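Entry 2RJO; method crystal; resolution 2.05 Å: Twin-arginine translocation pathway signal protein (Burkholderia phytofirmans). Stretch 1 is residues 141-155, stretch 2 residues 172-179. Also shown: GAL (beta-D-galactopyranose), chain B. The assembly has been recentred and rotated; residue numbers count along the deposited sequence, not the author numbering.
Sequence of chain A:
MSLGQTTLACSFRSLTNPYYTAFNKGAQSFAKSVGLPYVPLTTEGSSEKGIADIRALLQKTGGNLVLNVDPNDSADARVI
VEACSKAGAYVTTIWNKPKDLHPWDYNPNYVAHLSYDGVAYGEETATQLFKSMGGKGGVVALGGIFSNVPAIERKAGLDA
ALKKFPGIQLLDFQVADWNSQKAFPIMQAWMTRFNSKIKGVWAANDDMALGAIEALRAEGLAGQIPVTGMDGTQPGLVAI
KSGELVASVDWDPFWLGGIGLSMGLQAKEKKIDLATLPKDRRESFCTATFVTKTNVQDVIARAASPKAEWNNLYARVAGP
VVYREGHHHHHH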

ATOM      1  N   ALA A 141      15.856  -9.901   4.439  1.00 19.79           N
ATOM      2  CA  ALA A 141      14.596  -9.173   4.310  1.00 18.86           C
ATOM      3  C   ALA A 141      14.760  -7.714   3.882  1.00 18.59           C
ATOM      4  O   ALA A 141      15.644  -7.002   4.366  1.00 21.10           O
ATOM      5  CB  ALA A 141      13.822  -9.247   5.616  1.00 16.21           C
ATOM      6  N   LEU A 142      13.888  -7.284   2.972  1.00 16.94           N
ATOM      7  CA  LEU A 142      13.895  -5.932   2.432  1.00 17.31           C
ATOM      8  C   LEU A 142      12.700  -5.150   2.957  1.00 16.94           C
ATOM      9  O   LEU A 142      11.562  -5.577   2.802  1.00 19.48           O
ATOM     10  CB  LEU A 142      13.847  -5.990   0.906  1.00 16.44           C
ATOM     11  CG  LEU A 142      15.077  -6.594   0.219  1.00 18.67           C
ATOM     12  CD1 LEU A 142      14.677  -7.168  -1.133  1.00 18.52           C
ATOM     13  CD2 LEU A 142      16.164  -5.530   0.084  1.00 17.75           C
ATOM     14  N   GLY A 143      12.960  -3.997   3.565  1.00 17.84           N
ATOM     15  CA  GLY A 143      11.881  -3.193   4.119  1.00 17.26           C
ATOM     16  C   GLY A 143      11.577  -1.899   3.390  1.00 17.81           C
ATOM     17  O   GLY A 143      12.364  -1.424   2.577  1.00 19.29           O
ATOM     18  N   GLY A 144      10.419  -1.320   3.685  1.00 18.28           N
ATOM     19  CA  GLY A 144      10.027  -0.072   3.051  1.00 20.00           C
ATOM     20  C   GLY A 144      10.526   1.131   3.827  1.00 20.16           C
ATOM     21  O   GLY A 144      11.235   0.966   4.820  1.00 20.90           O
ATOM     22  N   ILE A 145      10.170   2.338   3.382  1.00 21.51           N
ATOM     23  CA  ILE A 145      10.597   3.558   4.065  1.00 21.54           C
ATOM     24  C   ILE A 145      10.445   3.383   5.577  1.00 22.04           C
ATOM     25  O   ILE A 145       9.379   3.040   6.078  1.00 22.18           O
ATOM     26  CB  ILE A 145       9.781   4.782   3.579  1.00 23.22           C
ATOM     27  CG1 ILE A 145      10.075   5.023   2.096  1.00 22.21           C
ATOM     28  CG2 ILE A 145      10.134   6.025   4.401  1.00 22.38           C
ATOM     29  CD1 ILE A 145       9.196   6.071   1.444  1.00 22.08           C
ATOM     30  N   PHE A 146      11.543   3.596   6.288  1.00 22.67           N
ATOM     31  CA  PHE A 146      11.608   3.457   7.737  1.00 26.17           C
ATOM     32  C   PHE A 146      10.385   3.932   8.529  1.00 25.95           C
ATOM     33  O   PHE A 146       9.792   3.166   9.293  1.00 27.25           O
ATOM     34  CB  PHE A 146      12.880   4.171   8.237  1.00 27.55           C
ATOM     35  CG  PHE A 146      12.914   4.409   9.717  1.00 30.49           C
ATOM     36  CD1 PHE A 146      12.782   3.351  10.613  1.00 32.33           C
ATOM     37  CD2 PHE A 146      13.081   5.701  10.217  1.00 30.89           C
ATOM     38  CE1 PHE A 146      12.817   3.581  12.003  1.00 35.12           C
ATOM     39  CE2 PHE A 146      13.118   5.947  11.590  1.00 32.53           C
ATOM     40  CZ  PHE A 146      12.983   4.887  12.490  1.00 34.30           C
ATOM     41  N   SER A 147      10.003   5.190   8.347  1.00 27.25           N
ATOM     42  CA  SER A 147       8.881   5.755   9.091  1.00 26.60           C
ATOM     43  C   SER A 147       7.453   5.413   8.644  1.00 26.48           C
ATOM     44  O   SER A 147       6.503   5.704   9.376  1.00 27.15           O
ATOM     45  CB  SER A 147       9.035   7.276   9.162  1.00 27.89           C
ATOM     46  OG  SER A 147       9.076   7.845   7.862  1.00 31.11           O
ATOM     47  N   ASN A 148       7.286   4.822   7.461  1.00 23.32           N
ATOM     48  CA  ASN A 148       5.949   4.457   6.956  1.00 22.28           C
ATOM     49  C   ASN A 148       5.253   3.428   7.850  1.00 21.38           C
ATOM     50  O   ASN A 148       5.861   2.443   8.270  1.00 20.65           O
ATOM     51  CB  ASN A 148       6.056   3.891   5.534  1.00 20.57           C
ATOM     52  CG  ASN A 148       6.139   4.973   4.473  1.00 20.97           C
ATOM     53  OD1 ASN A 148       6.581   6.093   4.738  1.00 22.31           O
ATOM     54  ND2 ASN A 148       5.729   4.635   3.250  1.00 18.23           N
ATOM     55  N   VAL A 149       3.970   3.650   8.127  1.00 20.87           N
ATOM     56  CA  VAL A 149       3.221   2.735   8.979  1.00 20.12           C
ATOM     57  C   VAL A 149       3.177   1.296   8.447  1.00 19.91           C
ATOM     58  O   VAL A 149       3.300   0.348   9.220  1.00 19.76           O
ATOM     59  CB  VAL A 149       1.791   3.236   9.203  1.00 20.73           C
ATOM     60  CG1 VAL A 149       1.038   2.288  10.120  1.00 22.35           C
ATOM     61  CG2 VAL A 149       1.824   4.630   9.820  1.00 22.95           C
ATOM     62  N   PRO A 150       2.992   1.106   7.125  1.00 19.88           N
ATOM     63  CA  PRO A 150       2.960  -0.286   6.657  1.00 20.59           C
ATOM     64  C   PRO A 150       4.336  -0.950   6.715  1.00 20.78           C
ATOM     65  O   PRO A 150       4.443  -2.154   6.940  1.00 21.50           O
ATOM     66  CB  PRO A 150       2.392  -0.170   5.233  1.00 20.82           C
ATOM     67  CG  PRO A 150       2.812   1.199   4.793  1.00 17.97           C
ATOM     68  CD  PRO A 150       2.593   2.031   6.049  1.00 20.18           C
ATOM     69  N   ALA A 151       5.389  -0.161   6.540  1.00 20.80           N
ATOM     70  CA  ALA A 151       6.750  -0.693   6.596  1.00 19.72           C
ATOM     71  C   ALA A 151       7.042  -1.205   8.005  1.00 20.66           C
ATOM     72  O   ALA A 151       7.655  -2.256   8.188  1.00 20.03           O
ATOM     73  CB  ALA A 151       7.756   0.397   6.226  1.00 18.20           C
ATOM     74  N   ILE A 152       6.593  -0.440   8.992  1.00 20.67           N
ATOM     75  CA  ILE A 152       6.781  -0.762  10.397  1.00 21.11           C
ATOM     76  C   ILE A 152       5.955  -1.983  10.799  1.00 21.19           C
ATOM     77  O   ILE A 152       6.449  -2.888  11.484  1.00 20.85           O
ATOM     78  CB  ILE A 152       6.374   0.453  11.288  1.00 20.83           C
ATOM     79  CG1 ILE A 152       7.339   1.611  11.062  1.00 22.33           C
ATOM     80  CG2 ILE A 152       6.344   0.062  12.747  1.00 21.58           C
ATOM     81  CD1 ILE A 152       6.915   2.897  11.771  1.00 23.15           C
ATOM     82  N   GLU A 153       4.701  -2.015  10.364  1.00 19.28           N
ATOM     83  CA  GLU A 153       3.824  -3.122  10.705  1.00 20.10           C
ATOM     84  C   GLU A 153       4.216  -4.433  10.030  1.00 20.49           C
ATOM     85  O   GLU A 153       4.284  -5.456  10.692  1.00 20.84           O
ATOM     86  CB  GLU A 153       2.368  -2.772  10.373  1.00 22.81           C
ATOM     87  CG  GLU A 153       1.916  -1.459  10.977  1.00 23.63           C
ATOM     88  CD  GLU A 153       0.409  -1.265  10.929  1.00 26.65           C
ATOM     89  OE1 GLU A 153      -0.213  -1.598   9.895  1.00 25.45           O
ATOM     90  OE2 GLU A 153      -0.149  -0.760  11.927  1.00 29.20           O
ATOM     91  N   ARG A 154       4.478  -4.405   8.724  1.00 18.33           N
ATOM     92  CA  ARG A 154       4.863  -5.619   7.995  1.00 18.42           C
ATOM     93  C   ARG A 154       6.162  -6.207   8.570  1.00 18.35           C
ATOM     94  O   ARG A 154       6.307  -7.423   8.711  1.00 16.34           O
ATOM     95  CB  ARG A 154       5.026  -5.300   6.505  1.00 18.33           C
ATOM     96  CG  ARG A 154       3.734  -4.789   5.870  1.00 16.09           C
ATOM     97  CD  ARG A 154       3.919  -4.250   4.453  1.00 16.06           C
ATOM     98  NE  ARG A 154       2.702  -3.578   3.997  1.00 14.99           N
ATOM     99  CZ  ARG A 154       2.549  -2.996   2.809  1.00 18.46           C
ATOM    100  NH1 ARG A 154       3.539  -2.990   1.920  1.00 14.90           N
ATOM    101  NH2 ARG A 154       1.394  -2.412   2.512  1.00 17.28           N
ATOM    102  N   LYS A 155       7.096  -5.327   8.908  1.00 19.63           N
ATOM    103  CA  LYS A 155       8.361  -5.742   9.490  1.00 22.72           C
ATOM    104  C   LYS A 155       8.069  -6.375  10.843  1.00 23.93           C
ATOM    105  O   LYS A 155       8.748  -7.319  11.268  1.00 24.90           O
ATOM    106  CB  LYS A 155       9.283  -4.549   9.694  1.00 21.32           C
ATOM    107  CG  LYS A 155      10.597  -4.917  10.347  1.00 21.31           C
ATOM    108  CD  LYS A 155      11.408  -3.685  10.664  1.00 24.45           C
ATOM    109  CE  LYS A 155      12.776  -4.065  11.222  1.00 26.69           C
ATOM    110  NZ  LYS A 155      13.483  -2.870  11.735  1.00 25.05           N
ATOM    111  N   ASP A 172      19.979 -10.655   7.483  1.00 24.68           N
ATOM    112  CA  ASP A 172      20.128  -9.200   7.457  1.00 24.54           C
ATOM    113  C   ASP A 172      18.899  -8.454   6.929  1.00 25.39           C
ATOM    114  O   ASP A 172      18.336  -8.818   5.902  1.00 25.96           O
ATOM    115  CB  ASP A 172      21.342  -8.827   6.605  1.00 23.92           C
ATOM    116  CG  ASP A 172      21.608  -7.332   6.587  1.00 24.13           C
ATOM    117  OD1 ASP A 172      21.497  -6.702   7.654  1.00 23.99           O
ATOM    118  OD2 ASP A 172      21.949  -6.789   5.516  1.00 20.16           O
ATOM    119  N   PHE A 173      18.491  -7.404   7.632  1.00 25.14           N
ATOM    120  CA  PHE A 173      17.339  -6.612   7.212  1.00 25.09           C
ATOM    121  C   PHE A 173      17.851  -5.300   6.653  1.00 24.59           C
ATOM    122  O   PHE A 173      18.687  -4.646   7.275  1.00 23.73           O
ATOM    123  CB  PHE A 173      16.425  -6.320   8.401  1.00 26.05           C
ATOM    124  CG  PHE A 173      15.166  -5.573   8.036  1.00 27.88           C
ATOM    125  CD1 PHE A 173      14.074  -6.245   7.496  1.00 29.24           C
ATOM    126  CD2 PHE A 173      15.079  -4.198   8.213  1.00 28.59           C
ATOM    127  CE1 PHE A 173      12.906  -5.554   7.138  1.00 30.95           C
ATOM    128  CE2 PHE A 173      13.915  -3.492   7.858  1.00 27.40           C
ATOM    129  CZ  PHE A 173      12.836  -4.165   7.322  1.00 27.14           C
ATOM    130  N   GLN A 174      17.348  -4.914   5.485  1.00 25.02           N
ATOM    131  CA  GLN A 174      17.756  -3.667   4.842  1.00 23.09           C
ATOM    132  C   GLN A 174      16.567  -2.947   4.215  1.00 22.75           C
ATOM    133  O   GLN A 174      15.672  -3.570   3.647  1.00 21.15           O
ATOM    134  CB  GLN A 174      18.796  -3.946   3.761  1.00 23.25           C
ATOM    135  CG  GLN A 174      20.168  -4.305   4.290  1.00 27.13           C
ATOM    136  CD  GLN A 174      20.931  -3.103   4.806  1.00 27.58           C
ATOM    137  OE1 GLN A 174      21.188  -2.154   4.069  1.00 27.29           O
ATOM    138  NE2 GLN A 174      21.307  -3.141   6.077  1.00 30.87           N
ATOM    139  N   VAL A 175      16.581  -1.628   4.319  1.00 20.70           N
ATOM    140  CA  VAL A 175      15.533  -0.787   3.771  1.00 19.56           C
ATOM    141  C   VAL A 175      15.835  -0.469   2.309  1.00 20.29           C
ATOM    142  O   VAL A 175      16.955  -0.067   1.972  1.00 20.63           O
ATOM    143  CB  VAL A 175      15.445   0.517   4.570  1.00 20.15           C
ATOM    144  CG1 VAL A 175      14.522   1.505   3.873  1.00 18.66           C
ATOM    145  CG2 VAL A 175      14.970   0.217   5.982  1.00 15.55           C
ATOM    146  N   ALA A 176      14.851  -0.667   1.438  1.00 20.11           N
ATOM    147  CA  ALA A 176      15.028  -0.383   0.015  1.00 20.42           C
ATOM    148  C   ALA A 176      13.987   0.640  -0.458  1.00 20.65           C
ATOM    149  O   ALA A 176      13.775   0.826  -1.659  1.00 19.74           O
ATOM    150  CB  ALA A 176      14.929  -1.664  -0.792  1.00 20.12           C
ATOM    151  N   ASP A 177      13.334   1.283   0.509  1.00 21.10           N
ATOM    152  CA  ASP A 177      12.340   2.321   0.245  1.00 22.16           C
ATOM    153  C   ASP A 177      11.272   1.992  -0.812  1.00 22.39           C
ATOM    154  O   ASP A 177      10.959   2.847  -1.645  1.00 20.27           O
ATOM    155  CB  ASP A 177      13.039   3.625  -0.179  1.00 22.69           C
ATOM    156  CG  ASP A 177      13.923   4.217   0.912  1.00 25.89           C
ATOM    157  OD1 ASP A 177      13.591   4.090   2.109  1.00 25.69           O
ATOM    158  OD2 ASP A 177      14.951   4.838   0.559  1.00 30.23           O
ATOM    159  N   TRP A 178      10.728   0.774  -0.786  1.00 21.95           N
ATOM    160  CA  TRP A 178       9.687   0.345  -1.739  1.00 21.74           C
ATOM    161  C   TRP A 178      10.118   0.325  -3.217  1.00 23.30           C
ATOM    162  O   TRP A 178       9.297   0.054  -4.095  1.00 22.50           O
ATOM    163  CB  TRP A 178       8.466   1.264  -1.646  1.00 19.66           C
ATOM    164  CG  TRP A 178       7.955   1.560  -0.254  1.00 19.33           C
ATOM    165  CD1 TRP A 178       7.825   2.792   0.317  1.00 18.53           C
ATOM    166  CD2 TRP A 178       7.436   0.620   0.703  1.00 16.95           C
ATOM    167  NE1 TRP A 178       7.251   2.682   1.560  1.00 18.16           N
ATOM    168  CE2 TRP A 178       7.005   1.362   1.822  1.00 17.83           C
ATOM    169  CE3 TRP A 178       7.297  -0.776   0.722  1.00 15.98           C
ATOM    170  CZ2 TRP A 178       6.438   0.749   2.954  1.00 17.42           C
ATOM    171  CZ3 TRP A 178       6.732  -1.386   1.848  1.00 16.81           C
ATOM    172  CH2 TRP A 178       6.312  -0.620   2.946  1.00 16.11           C
ATOM    173  N   ASN A 179      11.390   0.605  -3.487  1.00 24.76           N
ATOM    174  CA  ASN A 179      11.904   0.691  -4.856  1.00 24.93           C
ATOM    175  C   ASN A 179      12.682  -0.548  -5.326  1.00 24.36           C
ATOM    176  O   ASN A 179      13.611  -0.989  -4.652  1.00 24.03           O
ATOM    177  CB  ASN A 179      12.785   1.942  -4.934  1.00 26.91           C
ATOM    178  CG  ASN A 179      13.180   2.298  -6.342  1.00 29.69           C
ATOM    179  OD1 ASN A 179      13.918   1.563  -6.995  1.00 30.79           O
ATOM    180  ND2 ASN A 179      12.692   3.439  -6.826  1.00 31.08           N
TER
HETATM  181  C1  GAL B 368       4.057   1.657  -1.615  1.00 19.20           C
HETATM  182  C2  GAL B 368       3.892   0.157  -1.277  1.00 17.63           C
HETATM  183  C3  GAL B 368       2.550  -0.038  -0.536  1.00 19.02           C
HETATM  184  C4  GAL B 368       2.569   0.810   0.748  1.00 18.98           C
HETATM  185  C5  GAL B 368       2.773   2.288   0.310  1.00 20.12           C
HETATM  186  C6  GAL B 368       2.805   3.157   1.551  1.00 18.74           C
HETATM  187  O1  GAL B 368       5.314   1.848  -2.290  1.00 17.94           O
HETATM  188  O2  GAL B 368       3.879  -0.606  -2.482  1.00 18.75           O
HETATM  189  O3  GAL B 368       2.379  -1.409  -0.184  1.00 16.35           O
HETATM  190  O4  GAL B 368       3.668   0.396   1.558  1.00 18.39           O
HETATM  191  O5  GAL B 368       4.049   2.448  -0.393  1.00 19.35           O
HETATM  192  O6  GAL B 368       2.983   4.497   1.133  1.00 16.32           O
HETATM  193  O   HOH W   1      13.709   4.553   5.052  1.00 18.64           O

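What joins the two backbones? Strand 141-143 lies parallel to strand 172-175, and four hydrogen bonds form a ladder between them and the residue that follows the second strand. Ala141 N gives its hydrogen to Asp172 O (3.1 Å), and Ala141 O accepts from Gln174 N (2.9 Å). Gly143 repeats the pattern: its N donates to Gln174 O at 2.7 Å, and its O accepts from Ala176 N at 2.8 Å. All four are close to straight. Between these rungs the carbonyls also receive CA-H contacts, the shortest from Leu142 CA to Gln174 O at 3.2 Å. Since Ala141 and Gly143 spend both their N and O on the partner stretch, the polar groups of these buried residues are satisfied.

How are the two faces of this small sheet filled? Ala141, Phe173 and Val175 share one face, where Gly143 has no side chain. The Phe173 ring leans into that vacancy, bringing CZ to 3.5 Å from Gly143 CA; a CB on Gly143 would lie only about 2.3 Å from CZ, so glycine is what lets the ring settle here. Ala141 CB meets the edge of the ring, 3.6 Å from Phe173 CD1. Over one face of the same ring lies the extended chain of Lys155, with CE 3.8 Å from the centroid of the Phe173 ring in a CH-pi contact. Helix 149-155 is thereby tied to the strand through the aliphatic part of a lysine. Leu142 and Gln174 point to the other face of the sheet, and Leu142 CD2 packs 4.2 Å from Ala176 CB.

Why does Trp178 bury more surface than any other residue here? Its indole reaches back from the turn Ala176-Asn179 and lies with one face against the loop at Gly144 and the other to the galactose, while helix residues approach obliquely. Gly144 CA sits almost directly over the six-membered ring of Trp178, 3.4 Å from its centroid, in a CH-pi contact. A CB on Gly144 would come to about 2.2 Å from Trp178 CZ2, so this close approach depends on a bare backbone. Further apolar contacts come from Ile145 CG1, 3.6 Å from Trp178 CD1, and from the helix, where Ala151 CB approaches Trp178 CZ2 to 3.5 Å and Pro150 CG lies 4.1 Å from that same carbon.

Do water and sugar add to the contact? One water accepts from Phe146 N (2.7 Å) and donates to Asp177 OD1 (3.0 Å), linking the loop to a carboxylate whose end comes nearer to the first stretch although its CA-to-CB bond points away overall. The galactose lies on the face of Trp178 opposite Gly144, with GAL O4 3.1 Å from Trp178 CZ2. Arg154 extends from the helix to give two hydrogen bonds to GAL O3, from NH1 at 2.9 Å and NH2 at 3.0 Å, while NH1 also passes 3.6 Å from Trp178 CZ3. Both stretches therefore contribute to the sugar's surroundings.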